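Side-chain contacts in beta-lactamase-like protein (Novosphingobium pentaromativorans US6-1, PDB 6AUF), which probably hydrolyses beta-lactam antibiotics with a pair of zinc ions, as a metallo-beta-lactamase of the B3 type: residues V86-N89 with I90-G94; F258-S262 with G263-L267; S282-A285 with K286-E290. All coordinates share one frame; numbering follows the deposited sequence.

Interaction 1 of 3, residues V86-N89 with I90-G94; sequences VLAN and IRKLG
Val-86 and Ile-90 touch one turn apart on the same helix. Val-86 CG2 approaches Ile-90 CG1 at 4.2 Å, a loose apolar contact. CG1 of Ile-90 lies beside its own backbone N, opposite the carbonyl carbon (chi1 -57°), and this turns the branch back toward Val-86. The backbone bond between the two is sound: Ile-90 N donates to Val-86 O at 2.9 Å.

The Arg-91 side chain passes the carbonyl oxygen of Leu-87. Its chain is extended from CG to NE, and Arg-91 NE stands 3.6 Å from Leu-87 O. Leu-87 O also takes a weak bond from Arg-91 N at 3.4 Å. Lys-92 N reaches Ala-88 O at 2.8 Å, though that oxygen is less surely placed. The chain then leaves the helix through a type I turn from Arg-91 to Gly-94. Gly-94 has positive phi (89°) and closes a Schellman motif, an end that suits glycine.

Asn-89 is buried, and its amide serves the surroundings. ND2 donates to Val-56 O and, weakly, to Ala-44 O, which ties the helix to the neighbouring loops. Leu-93 adds a contact with Pro-46. Val-86 and Leu-87 rest on Leu-119 of helix 116-121. Helix 83-91 is the crossover of a beta-alpha-beta unit between strands 72-75 and 100-104.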
loop_
_atom_site.group_PDB
_atom_site.type_symbol
_atom_site.label_atom_id
_atom_site.label_comp_id
_atom_site.label_asym_id
_atom_site.label_seq_id
_atom_site.Cartn_x
_atom_site.Cartn_y
_atom_site.Cartn_z
ATOM N N VAL A 86 -10.011 11.457 -0.822
ATOM C CA VAL A 86 -10.492 10.090 -0.667
ATOM C C VAL A 86 -11.807 10.071 0.088
ATOM O O VAL A 86 -12.686 9.252 -0.197
ATOM C CB VAL A 86 -9.437 9.205 0.027
ATOM C CG1 VAL A 86 -8.681 9.979 1.098
ATOM C CG2 VAL A 86 -10.105 7.995 0.648
ATOM N N LEU A 87 -11.960 10.954 1.075
ATOM C CA LEU A 87 -13.262 11.092 1.714
ATOM C C LEU A 87 -14.353 11.337 0.681
ATOM O O LEU A 87 -15.480 10.852 0.825
ATOM C CB LEU A 87 -13.238 12.235 2.726
ATOM C CG LEU A 87 -12.335 12.126 3.945
ATOM C CD1 LEU A 87 -12.111 13.531 4.476
ATOM C CD2 LEU A 87 -12.982 11.245 5.001
ATOM N N ALA A 88 -14.040 12.099 -0.369
ATOM C CA ALA A 88 -15.039 12.347 -1.402
ATOM C C ALA A 88 -15.212 11.127 -2.296
ATOM O O ALA A 88 -16.334 10.815 -2.718
ATOM C CB ALA A 88 -14.662 13.580 -2.228
ATOM N N ASN A 89 -14.112 10.421 -2.588
ATOM C CA ASN A 89 -14.218 9.235 -3.429
ATOM C C ASN A 89 -15.068 8.166 -2.760
ATOM O O ASN A 89 -15.740 7.386 -3.444
ATOM C CB ASN A 89 -12.831 8.695 -3.768
ATOM C CG ASN A 89 -12.094 9.569 -4.767
ATOM O OD1 ASN A 89 -12.672 10.488 -5.341
ATOM N ND2 ASN A 89 -10.818 9.274 -4.992
ATOM N N ILE A 90 -15.062 8.127 -1.429
ATOM C CA ILE A 90 -15.943 7.219 -0.702
ATOM C C ILE A 90 -17.403 7.568 -0.974
ATOM O O ILE A 90 -18.180 6.747 -1.478
ATOM C CB ILE A 90 -15.626 7.267 0.801
ATOM C CG1 ILE A 90 -14.159 6.916 1.048
ATOM C CG2 ILE A 90 -16.545 6.338 1.569
ATOM C CD1 ILE A 90 -13.718 5.656 0.353
ATOM N N ARG A 91 -17.796 8.798 -0.639
ATOM C CA ARG A 91 -19.182 9.202 -0.809
ATOM C C ARG A 91 -19.603 9.071 -2.264
ATOM O O ARG A 91 -20.644 8.479 -2.572
ATOM C CB ARG A 91 -19.352 10.634 -0.311
ATOM C CG ARG A 91 -18.588 10.907 0.969
ATOM C CD ARG A 91 -18.582 12.378 1.323
ATOM N NE ARG A 91 -18.086 12.599 2.676
ATOM C CZ ARG A 91 -18.811 12.415 3.776
ATOM N NH1 ARG A 91 -20.073 12.004 3.690
ATOM N NH2 ARG A 91 -18.273 12.642 4.967
ATOM N N LYS A 92 -18.787 9.597 -3.179
ATOM C CA LYS A 92 -19.095 9.499 -4.597
ATOM C C LYS A 92 -19.380 8.069 -5.030
ATOM O O LYS A 92 -19.931 7.872 -6.116
ATOM C CB LYS A 92 -17.942 10.094 -5.414
ATOM C CG LYS A 92 -17.791 11.606 -5.257
ATOM C CD LYS A 92 -16.319 12.014 -5.272
ATOM C CE LYS A 92 -16.028 13.028 -6.366
ATOM N NZ LYS A 92 -15.980 12.393 -7.715
ATOM N N LEU A 93 -19.032 7.072 -4.216
ATOM C CA LEU A 93 -19.368 5.680 -4.482
ATOM C C LEU A 93 -20.623 5.229 -3.750
ATOM O O LEU A 93 -21.040 4.075 -3.912
ATOM C CB LEU A 93 -18.196 4.781 -4.091
ATOM C CG LEU A 93 -17.440 4.091 -5.225
ATOM C CD1 LEU A 93 -16.981 5.115 -6.218
ATOM C CD2 LEU A 93 -16.244 3.303 -4.677
ATOM N N GLY A 94 -21.223 6.101 -2.941
ATOM C CA GLY A 94 -22.405 5.754 -2.181
ATOM C C GLY A 94 -22.145 5.153 -0.822
ATOM O O GLY A 94 -23.051 4.525 -0.259
#

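Interaction 2 of 3, residues F258-S262 with G263-L267; sequences FDRLS and GKAPL
Asp-259 O, near the end of helix 257-261, receives backbone N-H groups from the turn that follows. Ala-265 N donates to Asp-259 O at 3.1 Å, coming from above the carbonyl plane. Lys-264 N adds a weak bond to Asp-259 O at 2.8 Å. A second carbonyl is held within the helix end: Phe-258 O accepts from Ser-262 N and from Ser-262 OG, which reach it from opposite faces of its plane. Ser-262 OG lies 2.8 Å from Phe-258 O and also bonds to Thr-26 OG1 and Ala-28 N.

Gly-263 takes positive phi (61°), and the chain folds back over the helix. Lys-264 then crosses Asp-259. A bend at chi3 (76°) brings Lys-264 NZ to within 3.2 Å of Asp-259 OD1, above the carboxylate plane. This is the shorter bond of the salt bridge; the one to OD2 is weak.

Two apolar contacts follow. Ala-265 CB rests 3.6 Å from Arg-260 CG. Leu-261 CD2 meets Leu-267 CD1 at 3.8 Å, beside strand 246-248, where Leu-267 touches Ile-246. Arg-260 NE bonds to Ser-255 O.

The two carbonyls at this helix end are satisfied differently. Phe-258 O keeps its in-helix donor and gains a hydroxyl. Asp-259 O is met by N-H groups of the turn instead, while the positive lysine may also suit the negative end of the helix.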
loop_
_atom_site.group_PDB
_atom_site.type_symbol
_atom_site.label_atom_id
_atom_site.label_comp_id
_atom_site.label_asym_id
_atom_site.label_seq_id
_atom_site.Cartn_x
_atom_site.Cartn_y
_atom_site.Cartn_z
ATOM N N PHE A 258 -4.183 1.045 -13.582
ATOM C CA PHE A 258 -5.242 1.803 -14.251
ATOM C C PHE A 258 -5.649 1.165 -15.578
ATOM O O PHE A 258 -6.843 1.071 -15.876
ATOM C CB PHE A 258 -4.811 3.259 -14.427
ATOM C CG PHE A 258 -4.776 4.021 -13.132
ATOM C CD1 PHE A 258 -5.336 3.468 -11.980
ATOM C CD2 PHE A 258 -4.171 5.264 -13.044
ATOM C CE1 PHE A 258 -5.312 4.153 -10.769
ATOM C CE2 PHE A 258 -4.135 5.961 -11.832
ATOM C CZ PHE A 258 -4.718 5.413 -10.700
ATOM N N ASP A 259 -4.684 0.699 -16.375
ATOM C CA ASP A 259 -5.022 -0.023 -17.600
ATOM C C ASP A 259 -5.824 -1.281 -17.302
ATOM O O ASP A 259 -6.798 -1.586 -18.000
ATOM C CB ASP A 259 -3.754 -0.391 -18.368
ATOM C CG ASP A 259 -3.175 0.774 -19.142
ATOM O OD1 ASP A 259 -3.736 1.885 -19.053
ATOM O OD2 ASP A 259 -2.160 0.572 -19.847
ATOM N N ARG A 260 -5.411 -2.041 -16.283
ATOM C CA ARG A 260 -6.108 -3.273 -15.924
ATOM C C ARG A 260 -7.523 -2.977 -15.436
ATOM O O ARG A 260 -8.460 -3.728 -15.736
ATOM C CB ARG A 260 -5.300 -4.044 -14.864
ATOM C CG ARG A 260 -3.919 -4.509 -15.348
ATOM C CD ARG A 260 -3.286 -5.619 -14.466
ATOM N NE ARG A 260 -2.955 -5.143 -13.130
ATOM C CZ ARG A 260 -3.403 -5.672 -11.997
ATOM N NH1 ARG A 260 -4.189 -6.741 -12.003
ATOM N NH2 ARG A 260 -3.046 -5.127 -10.849
ATOM N N LEU A 261 -7.694 -1.880 -14.689
ATOM C CA LEU A 261 -9.021 -1.457 -14.263
ATOM C C LEU A 261 -9.839 -0.931 -15.437
ATOM O O LEU A 261 -11.071 -1.015 -15.428
ATOM C CB LEU A 261 -8.907 -0.387 -13.176
ATOM C CG LEU A 261 -8.528 -0.894 -11.795
ATOM C CD1 LEU A 261 -8.723 0.191 -10.750
ATOM C CD2 LEU A 261 -9.332 -2.135 -11.449
ATOM N N SER A 262 -9.175 -0.386 -16.453
ATOM C CA SER A 262 -9.845 0.206 -17.601
ATOM C C SER A 262 -9.863 -0.734 -18.802
ATOM O O SER A 262 -9.773 -0.284 -19.945
ATOM C CB SER A 262 -9.185 1.536 -17.964
ATOM O OG SER A 262 -9.115 2.389 -16.829
ATOM N N GLY A 263 -9.951 -2.040 -18.561
ATOM C CA GLY A 263 -10.097 -2.995 -19.643
ATOM C C GLY A 263 -8.956 -3.015 -20.638
ATOM O O GLY A 263 -8.987 -3.789 -21.598
ATOM N N LYS A 264 -7.942 -2.172 -20.434
ATOM C CA LYS A 264 -6.809 -2.188 -21.349
ATOM C C LYS A 264 -5.908 -3.391 -21.099
ATOM O O LYS A 264 -5.264 -3.883 -22.030
ATOM C CB LYS A 264 -6.015 -0.878 -21.250
ATOM C CG LYS A 264 -6.511 0.257 -22.171
ATOM C CD LYS A 264 -5.760 1.586 -21.935
ATOM C CE LYS A 264 -4.336 1.610 -22.532
ATOM N NZ LYS A 264 -3.512 2.789 -22.075
ATOM N N ALA A 265 -5.859 -3.895 -19.873
ATOM C CA ALA A 265 -4.992 -5.015 -19.542
ATOM C C ALA A 265 -5.700 -5.972 -18.605
ATOM O O ALA A 265 -6.694 -5.612 -17.957
ATOM C CB ALA A 265 -3.675 -4.537 -18.915
ATOM N N PRO A 266 -5.215 -7.211 -18.499
ATOM C CA PRO A 266 -5.900 -8.233 -17.694
ATOM C C PRO A 266 -5.866 -7.886 -16.215
ATOM O O PRO A 266 -4.796 -7.691 -15.635
ATOM C CB PRO A 266 -5.104 -9.511 -17.994
ATOM C CG PRO A 266 -4.474 -9.246 -19.326
ATOM C CD PRO A 266 -4.112 -7.785 -19.289
ATOM N N LEU A 267 -7.049 -7.818 -15.600
ATOM C CA LEU A 267 -7.128 -7.549 -14.170
ATOM C C LEU A 267 -6.668 -8.748 -13.349
ATOM O O LEU A 267 -6.091 -8.569 -12.272
ATOM C CB LEU A 267 -8.556 -7.165 -13.789
ATOM C CG LEU A 267 -8.803 -6.904 -12.302
ATOM C CD1 LEU A 267 -8.078 -5.650 -11.851
ATOM C CD2 LEU A 267 -10.288 -6.801 -11.999
#

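Interaction 3 of 3, residues S282-A285 with K286-E290; sequences SYFA and KRLAE
Residues Ser-282 to Glu-290 form regular alpha-helix, with Lys-286, Arg-287, Leu-288 and Ala-289 each donating a backbone N-H to the residue four before, as Ala-289 N does to Ala-285 O at 2.9 Å. They belong to helix 272-292, the long helix near the C-terminus of this metallo-beta-lactamase fold, a sandwich of two sheets flanked by helices.

Phe-284 and Leu-288 carry the apolar side. They are one turn apart and both face helix 226-241. Phe-284 touches Ile-232 and Arg-233 there, and Leu-288 touches Ile-229 and Arg-233. The leucine lies over one face of the phenylalanine ring. With CG opposite the backbone N (chi1 -178°), the ring stands out from the helix and leans only slightly toward its C-terminal end. Leu-288 CG has the other setting, beside its own N (chi1 -68°), and so turns back to meet the ring. Together the two side chains pack this helix against helix 226-241.

Arg-287 lies on another side. Its CB passes 3.3 Å from Phe-284 O. The chain bends at chi2, and the guanidinium leads away from the first turn. NE forms a salt bridge with Glu-291 OE1, the next turn along, and NH2 bonds to Ser-216 OG. Arg-287 also touches Phe-222, so it joins the helix to the loop before helix 226-241.

Lys-286 runs back along the exposed side toward Ser-282. Its chain is extended to CE and bends only at chi4; Lys-286 NZ stops 3.1 Å from Ser-282 OG.

In the CH-pi contact, Leu-288 CD1 sits 3.9 Å from the centroid of the Phe-284 ring, offset toward the rim near CE2 and CZ.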
loop_
_atom_site.group_PDB
_atom_site.type_symbol
_atom_site.label_atom_id
_atom_site.label_comp_id
_atom_site.label_asym_id
_atom_site.label_seq_id
_atom_site.Cartn_x
_atom_site.Cartn_y
_atom_site.Cartn_z
ATOM N N SER A 282 15.454 -8.248 -8.496
ATOM C CA SER A 282 16.454 -7.966 -9.517
ATOM C C SER A 282 17.025 -6.568 -9.329
ATOM O O SER A 282 18.251 -6.372 -9.340
ATOM C CB SER A 282 15.837 -8.132 -10.900
ATOM O OG SER A 282 16.747 -7.730 -11.903
ATOM N N TYR A 283 16.144 -5.586 -9.105
ATOM C CA TYR A 283 16.604 -4.225 -8.841
ATOM C C TYR A 283 17.547 -4.191 -7.644
ATOM O O TYR A 283 18.608 -3.564 -7.701
ATOM C CB TYR A 283 15.405 -3.293 -8.616
ATOM C CG TYR A 283 15.772 -1.855 -8.296
ATOM C CD1 TYR A 283 16.003 -0.934 -9.314
ATOM C CD2 TYR A 283 15.889 -1.416 -6.978
ATOM C CE1 TYR A 283 16.345 0.386 -9.037
ATOM C CE2 TYR A 283 16.225 -0.094 -6.687
ATOM C CZ TYR A 283 16.450 0.801 -7.723
ATOM O OH TYR A 283 16.785 2.110 -7.459
ATOM N N PHE A 284 17.176 -4.877 -6.558
ATOM C CA PHE A 284 17.997 -4.893 -5.355
ATOM C C PHE A 284 19.387 -5.449 -5.637
ATOM O O PHE A 284 20.386 -4.912 -5.145
ATOM C CB PHE A 284 17.300 -5.710 -4.265
ATOM C CG PHE A 284 18.040 -5.749 -2.970
ATOM C CD1 PHE A 284 18.598 -4.593 -2.438
ATOM C CD2 PHE A 284 18.151 -6.941 -2.255
ATOM C CE1 PHE A 284 19.279 -4.626 -1.219
ATOM C CE2 PHE A 284 18.827 -6.991 -1.039
ATOM C CZ PHE A 284 19.396 -5.835 -0.517
ATOM N N ALA A 285 19.477 -6.522 -6.425
ATOM C CA ALA A 285 20.791 -7.110 -6.665
ATOM C C ALA A 285 21.680 -6.151 -7.437
ATOM O O ALA A 285 22.876 -6.028 -7.144
ATOM C CB ALA A 285 20.663 -8.438 -7.403
ATOM N N LYS A 286 21.113 -5.465 -8.431
ATOM C CA LYS A 286 21.878 -4.444 -9.129
ATOM C C LYS A 286 22.414 -3.412 -8.147
ATOM O O LYS A 286 23.536 -2.917 -8.302
ATOM C CB LYS A 286 21.012 -3.780 -10.201
ATOM C CG LYS A 286 20.550 -4.729 -11.295
ATOM C CD LYS A 286 19.860 -3.958 -12.421
ATOM C CE LYS A 286 19.651 -4.812 -13.678
ATOM N NZ LYS A 286 18.818 -6.031 -13.436
ATOM N N ARG A 287 21.630 -3.091 -7.114
ATOM C CA ARG A 287 22.060 -2.075 -6.163
ATOM C C ARG A 287 23.202 -2.589 -5.291
ATOM O O ARG A 287 24.165 -1.860 -5.031
ATOM C CB ARG A 287 20.875 -1.623 -5.313
ATOM C CG ARG A 287 21.262 -0.857 -4.038
ATOM C CD ARG A 287 21.741 0.550 -4.331
ATOM N NE ARG A 287 22.359 1.160 -3.160
ATOM C CZ ARG A 287 21.815 2.126 -2.427
ATOM N NH1 ARG A 287 22.466 2.601 -1.371
ATOM N NH2 ARG A 287 20.628 2.614 -2.742
ATOM N N LEU A 288 23.121 -3.845 -4.841
ATOM C CA LEU A 288 24.232 -4.436 -4.098
ATOM C C LEU A 288 25.489 -4.518 -4.962
ATOM O O LEU A 288 26.598 -4.230 -4.490
ATOM C CB LEU A 288 23.833 -5.820 -3.560
ATOM C CG LEU A 288 22.758 -5.832 -2.453
ATOM C CD1 LEU A 288 22.293 -7.235 -2.062
ATOM C CD2 LEU A 288 23.231 -5.075 -1.222
ATOM N N ALA A 289 25.334 -4.882 -6.239
ATOM C CA ALA A 289 26.481 -4.925 -7.140
ATOM C C ALA A 289 27.113 -3.546 -7.317
ATOM O O ALA A 289 28.344 -3.422 -7.403
ATOM C CB ALA A 289 26.062 -5.494 -8.492
ATOM N N GLU A 290 26.293 -2.499 -7.404
ATOM C CA GLU A 290 26.856 -1.161 -7.511
ATOM C C GLU A 290 27.691 -0.843 -6.282
ATOM O O GLU A 290 28.804 -0.314 -6.395
ATOM C CB GLU A 290 25.746 -0.122 -7.703
ATOM C CG GLU A 290 24.965 -0.250 -9.002
ATOM C CD GLU A 290 23.673 0.564 -8.998
ATOM O OE1 GLU A 290 22.931 0.518 -10.010
ATOM O OE2 GLU A 290 23.400 1.246 -7.980
#

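Overall arrangement
The three contacts are local, lie in series along the chain and do not touch. Interactions 1 and 2 are the closest pair, with nearest atoms about 9 Å apart and centres about 22 Å apart. Interaction 3 is farther off: its centre lies about 30 Å from that of interaction 2 and about 41 Å from that of interaction 1, on the opposite side of the chain's centre. Interactions 2 and 3 are on successive helices, 257-261 and 272-292. None supplies a zinc ligand. Measured between side chains, Val-86 is about 11 Å from His-112, Arg-260 about 11 Å from His-251 and Tyr-283 about 9 Å from His-185; Tyr-283 is about 12 Å from a zinc ion.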